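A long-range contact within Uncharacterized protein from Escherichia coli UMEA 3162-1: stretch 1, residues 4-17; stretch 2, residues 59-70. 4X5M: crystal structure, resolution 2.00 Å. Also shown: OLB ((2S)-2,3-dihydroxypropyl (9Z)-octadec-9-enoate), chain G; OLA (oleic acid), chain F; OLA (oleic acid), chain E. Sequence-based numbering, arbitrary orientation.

Stretch 1, residues 4-17: ILLTGLFAAFFTTF
Stretch 2 (59-70) DFAVLIANIVTL

Two helices, 4-17 and 60-70, run in the same direction, their axes 8.6 Å apart at closest and crossing at -16°; phi/psi are helical in residues 4-16 and 60-70, F17 has -94/-5, and D59 (-113/98) precedes the second helix. G8 sits opposite A61 and A12 opposite A65, each pair with CA atoms 5.1 Å apart, so small residues set the spacing one turn apart. At G8 the approach depends on the absent side chain: A61 CB lies 3.6 Å from G8 C, and a CB on G8 would fall 2.6 Å from A61 CB, a clash. A12 points toward the partner, its CB 3.8 Å from A65 CB and 3.9 Å from A61 O. Larger side chains flank this seam. L5 (chi1 t, chi2 p) and L9 (m, t) leave their CA sideways, but their ends come nearer: L5 CD1 is 4.5 Å from A61 CB, while L9 CD2 lies 4.2 Å from I64 CG2 (I64 t, t) and 4.1 Å from F60 CD2, at the edge of the F60 ring (chi1 t, chi2 77°). No hydrogen bond crosses the interface; the hydroxyls of T16 and T69 bond within their own helices. T16 (m) donates from OG1 to A12 O (2.6 Å), and T69 (m) from OG1 to A65 O (2.6 Å). With OG1 so engaged, T16 places its methyl CG2 3.6 Å from V68 CG1 (V68 t). F17 (m, chi2 -28°) brings CE1 to 4.2 Å from the same V68 CG1, obliquely to its ring. D59 (chi1 t) caps the second helix, its OD1 accepting from V62 N at 3.1 Å. N66 (m, chi2 -86°) points away from helix 4-17; its ND2 donates to V62 O (2.8 Å) and to OLB O23 (2.9 Å). The chain F oleic acid borders both helices, its C17 3.8 Å from I64 CD1 and its C15 3.7 Å from F13 CB (F13 chi1 t, chi2 85°).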

# COMPACT_ATOMS: atom_id res chain seq x y z
N ILE A 4 -9.43 -4.57 19.44
CA ILE A 4 -9.05 -3.44 18.59
C ILE A 4 -7.68 -3.69 17.97
O ILE A 4 -7.43 -3.30 16.83
CB ILE A 4 -9.08 -2.09 19.37
CG1 ILE A 4 -7.82 -1.88 20.21
CG2 ILE A 4 -10.31 -2.01 20.26
CD1 ILE A 4 -6.91 -0.78 19.69
N LEU A 5 -6.79 -4.36 18.70
CA LEU A 5 -5.48 -4.70 18.17
C LEU A 5 -5.62 -5.80 17.12
O LEU A 5 -4.93 -5.79 16.10
CB LEU A 5 -4.53 -5.15 19.29
CG LEU A 5 -3.16 -5.69 18.84
CD1 LEU A 5 -2.40 -4.65 18.03
CD2 LEU A 5 -2.34 -6.14 20.04
N LEU A 6 -6.51 -6.74 17.40
CA LEU A 6 -6.82 -7.81 16.46
C LEU A 6 -7.37 -7.25 15.16
O LEU A 6 -7.14 -7.81 14.09
CB LEU A 6 -7.83 -8.78 17.09
CG LEU A 6 -7.29 -10.13 17.58
CD1 LEU A 6 -5.86 -10.00 18.08
CD2 LEU A 6 -8.19 -10.68 18.68
N THR A 7 -8.08 -6.13 15.25
CA THR A 7 -8.62 -5.46 14.07
C THR A 7 -7.49 -4.92 13.20
O THR A 7 -7.51 -5.05 11.97
CB THR A 7 -9.56 -4.30 14.46
OG1 THR A 7 -10.59 -4.79 15.32
CG2 THR A 7 -10.20 -3.69 13.22
N GLY A 8 -6.49 -4.32 13.84
CA GLY A 8 -5.34 -3.79 13.14
C GLY A 8 -4.51 -4.88 12.49
O GLY A 8 -4.05 -4.73 11.35
N LEU A 9 -4.32 -5.98 13.21
CA LEU A 9 -3.59 -7.13 12.68
C LEU A 9 -4.37 -7.76 11.53
O LEU A 9 -3.78 -8.23 10.56
CB LEU A 9 -3.32 -8.15 13.78
CG LEU A 9 -2.45 -7.66 14.94
CD1 LEU A 9 -2.33 -8.72 16.02
CD2 LEU A 9 -1.08 -7.24 14.43
N PHE A 10 -5.69 -7.77 11.67
CA PHE A 10 -6.59 -8.23 10.62
C PHE A 10 -6.40 -7.37 9.37
O PHE A 10 -6.28 -7.88 8.26
CB PHE A 10 -8.04 -8.18 11.10
CG PHE A 10 -9.03 -8.77 10.14
CD1 PHE A 10 -9.30 -10.13 10.15
CD2 PHE A 10 -9.72 -7.97 9.24
CE1 PHE A 10 -10.22 -10.68 9.28
CE2 PHE A 10 -10.64 -8.52 8.36
CZ PHE A 10 -10.89 -9.87 8.39
N ALA A 11 -6.35 -6.06 9.59
CA ALA A 11 -6.12 -5.10 8.51
C ALA A 11 -4.74 -5.26 7.91
O ALA A 11 -4.58 -5.26 6.69
CB ALA A 11 -6.32 -3.68 9.03
N ALA A 12 -3.74 -5.38 8.78
CA ALA A 12 -2.35 -5.51 8.35
C ALA A 12 -2.15 -6.76 7.49
O ALA A 12 -1.42 -6.72 6.50
CB ALA A 12 -1.42 -5.55 9.55
N PHE A 13 -2.81 -7.85 7.86
CA PHE A 13 -2.72 -9.10 7.12
C PHE A 13 -3.19 -8.95 5.68
O PHE A 13 -2.51 -9.37 4.75
CB PHE A 13 -3.53 -10.20 7.82
CG PHE A 13 -3.55 -11.51 7.09
CD1 PHE A 13 -2.53 -12.43 7.26
CD2 PHE A 13 -4.60 -11.84 6.25
CE1 PHE A 13 -2.55 -13.64 6.60
CE2 PHE A 13 -4.62 -13.05 5.58
CZ PHE A 13 -3.59 -13.95 5.75
N PHE A 14 -4.36 -8.33 5.51
CA PHE A 14 -4.98 -8.24 4.20
C PHE A 14 -4.31 -7.23 3.27
O PHE A 14 -4.13 -7.51 2.09
CB PHE A 14 -6.47 -7.91 4.34
CG PHE A 14 -7.32 -9.11 4.62
CD1 PHE A 14 -7.73 -9.94 3.59
CD2 PHE A 14 -7.71 -9.42 5.91
CE1 PHE A 14 -8.51 -11.05 3.84
CE2 PHE A 14 -8.50 -10.53 6.17
CZ PHE A 14 -8.90 -11.34 5.13
N THR A 15 -3.96 -6.06 3.79
CA THR A 15 -3.34 -5.04 2.94
C THR A 15 -1.91 -5.38 2.56
O THR A 15 -1.45 -5.03 1.47
CB THR A 15 -3.34 -3.65 3.62
OG1 THR A 15 -2.73 -3.74 4.91
CG2 THR A 15 -4.76 -3.14 3.77
N THR A 16 -1.19 -6.08 3.44
CA THR A 16 0.21 -6.40 3.17
C THR A 16 0.34 -7.59 2.22
O THR A 16 1.21 -7.59 1.34
CB THR A 16 0.98 -6.72 4.47
OG1 THR A 16 0.76 -5.67 5.43
CG2 THR A 16 2.46 -6.84 4.19
N PHE A 17 -0.51 -8.59 2.39
CA PHE A 17 -0.40 -9.83 1.62
C PHE A 17 -1.26 -9.83 0.36
O PHE A 17 -1.20 -10.77 -0.43
CB PHE A 17 -0.75 -11.03 2.50
CG PHE A 17 0.21 -11.25 3.63
CD1 PHE A 17 1.53 -10.85 3.53
CD2 PHE A 17 -0.21 -11.87 4.80
CE1 PHE A 17 2.42 -11.06 4.57
CE2 PHE A 17 0.67 -12.07 5.85
CZ PHE A 17 1.98 -11.67 5.73
N ASP A 59 2.02 1.17 18.32
CA ASP A 59 1.05 0.51 17.46
C ASP A 59 1.72 -0.63 16.70
O ASP A 59 2.35 -0.41 15.67
CB ASP A 59 0.44 1.52 16.48
CG ASP A 59 -0.84 1.01 15.85
OD1 ASP A 59 -0.93 -0.19 15.54
OD2 ASP A 59 -1.77 1.83 15.66
N PHE A 60 1.57 -1.85 17.21
CA PHE A 60 2.23 -3.00 16.61
C PHE A 60 1.60 -3.38 15.26
O PHE A 60 2.26 -3.97 14.41
CB PHE A 60 2.19 -4.21 17.55
CG PHE A 60 2.97 -5.39 17.05
CD1 PHE A 60 4.35 -5.40 17.13
CD2 PHE A 60 2.33 -6.48 16.49
CE1 PHE A 60 5.08 -6.48 16.67
CE2 PHE A 60 3.05 -7.56 16.02
CZ PHE A 60 4.42 -7.57 16.11
N ALA A 61 0.33 -3.03 15.08
CA ALA A 61 -0.35 -3.29 13.82
C ALA A 61 0.29 -2.48 12.70
O ALA A 61 0.61 -3.01 11.64
CB ALA A 61 -1.83 -2.97 13.94
N VAL A 62 0.46 -1.18 12.95
CA VAL A 62 1.12 -0.30 11.99
C VAL A 62 2.57 -0.71 11.80
O VAL A 62 3.08 -0.72 10.68
CB VAL A 62 1.05 1.17 12.46
CG1 VAL A 62 1.94 2.06 11.60
CG2 VAL A 62 -0.39 1.67 12.44
N LEU A 63 3.22 -1.07 12.90
CA LEU A 63 4.63 -1.48 12.88
C LEU A 63 4.88 -2.69 11.99
O LEU A 63 5.65 -2.61 11.03
CB LEU A 63 5.11 -1.78 14.30
CG LEU A 63 5.89 -0.66 14.99
CD1 LEU A 63 6.34 -1.09 16.38
CD2 LEU A 63 7.09 -0.25 14.15
N ILE A 64 4.24 -3.81 12.30
CA ILE A 64 4.49 -5.06 11.58
C ILE A 64 4.06 -4.96 10.12
O ILE A 64 4.65 -5.60 9.25
CB ILE A 64 3.79 -6.26 12.26
CG1 ILE A 64 4.33 -7.58 11.71
CG2 ILE A 64 2.27 -6.18 12.10
CD1 ILE A 64 3.69 -8.81 12.32
N ALA A 65 3.04 -4.15 9.85
CA ALA A 65 2.55 -3.97 8.49
C ALA A 65 3.63 -3.35 7.60
O ALA A 65 3.87 -3.81 6.48
CB ALA A 65 1.30 -3.12 8.48
N ASN A 66 4.27 -2.31 8.11
CA ASN A 66 5.26 -1.57 7.35
C ASN A 66 6.65 -2.20 7.38
O ASN A 66 7.45 -1.99 6.47
CB ASN A 66 5.33 -0.13 7.85
CG ASN A 66 4.11 0.68 7.45
OD1 ASN A 66 4.05 1.24 6.36
ND2 ASN A 66 3.13 0.74 8.34
N ILE A 67 6.95 -2.96 8.43
CA ILE A 67 8.22 -3.68 8.49
C ILE A 67 8.24 -4.77 7.43
O ILE A 67 9.22 -4.93 6.70
CB ILE A 67 8.47 -4.28 9.88
CG1 ILE A 67 8.77 -3.17 10.89
CG2 ILE A 67 9.64 -5.25 9.83
CD1 ILE A 67 8.92 -3.67 12.32
N VAL A 68 7.14 -5.52 7.33
CA VAL A 68 7.00 -6.54 6.30
C VAL A 68 7.01 -5.90 4.91
O VAL A 68 7.64 -6.41 3.98
CB VAL A 68 5.71 -7.37 6.48
CG1 VAL A 68 5.53 -8.34 5.32
CG2 VAL A 68 5.75 -8.13 7.79
N THR A 69 6.31 -4.77 4.79
CA THR A 69 6.31 -4.00 3.55
C THR A 69 7.73 -3.60 3.16
O THR A 69 8.11 -3.68 1.99
CB THR A 69 5.44 -2.73 3.67
OG1 THR A 69 4.08 -3.10 3.95
CG2 THR A 69 5.48 -1.92 2.39
N LEU A 70 8.51 -3.19 4.16
CA LEU A 70 9.90 -2.81 3.93
C LEU A 70 10.72 -3.97 3.39
O LEU A 70 11.53 -3.80 2.47
CB LEU A 70 10.52 -2.28 5.23
CG LEU A 70 12.00 -1.89 5.16
CD1 LEU A 70 12.22 -0.74 4.19
CD2 LEU A 70 12.53 -1.54 6.55
C1 OLB G . 1.46 0.61 4.39
C2 OLB G . 1.24 -0.38 3.26
C3 OLB G . 1.47 0.35 1.96
C4 OLB G . 0.33 0.10 1.00
C5 OLB G . 0.07 1.36 0.18
O19 OLB G . 2.21 1.55 4.24
O20 OLB G . 0.78 0.44 5.61
C21 OLB G . 0.63 1.63 6.34
C22 OLB G . -0.37 1.41 7.44
O23 OLB G . 0.30 1.32 8.67
C24 OLB G . -1.33 2.58 7.48
O25 OLB G . -2.48 2.26 6.73
C6 OLB G . -1.11 1.20 -0.76
C7 OLB G . -0.80 0.19 -1.85
C8 OLB G . -0.77 0.80 -3.25
C9 OLB G . -2.13 0.72 -3.93
C10 OLB G . -2.53 -0.33 -4.66
C11 OLB G . -1.64 -1.54 -4.88
C12 OLB G . -0.75 -1.32 -6.10
C13 OLB G . 0.65 -1.72 -5.70
C14 OLB G . 1.69 -1.01 -6.54
C15 OLB G . 3.05 -1.41 -6.02
C16 OLB G . 3.17 -0.98 -4.58
C17 OLB G . 3.86 -2.05 -3.77
C18 OLB G . 3.23 -2.11 -2.40
C12 OLA F . -1.68 -12.45 12.81
C13 OLA F . -1.63 -11.86 11.42
C14 OLA F . -0.49 -10.87 11.34
C15 OLA F . -0.60 -10.07 10.06
C16 OLA F . 0.37 -8.91 10.13
C17 OLA F . 1.54 -9.18 9.21
C18 OLA F . 1.28 -8.51 7.87
C1 OLA E . 9.34 -1.44 19.57
O1 OLA E . 10.27 -0.86 20.20
O2 OLA E . 8.14 -1.19 19.87
C2 OLA E . 9.66 -2.42 18.47
C3 OLA E . 9.99 -1.65 17.21
C4 OLA E . 11.26 -2.19 16.59
C5 OLA E . 11.86 -1.12 15.70
C6 OLA E . 12.66 -1.74 14.58
C7 OLA E . 13.02 -0.67 13.57
C8 OLA E . 13.80 -1.27 12.43
C9 OLA E . 12.84 -1.68 11.33
C10 OLA E . 13.27 -2.41 10.28
C11 OLA E . 14.72 -2.84 10.19
C12 OLA E . 14.90 -3.71 8.96
C13 OLA E . 16.31 -4.25 8.91
C14 OLA E . 16.86 -4.12 7.50
C15 OLA E . 15.89 -4.72 6.51
C16 OLA E . 16.25 -4.25 5.12
C17 OLA E . 15.19 -4.70 4.13
C18 OLA E . 15.41 -6.15 3.78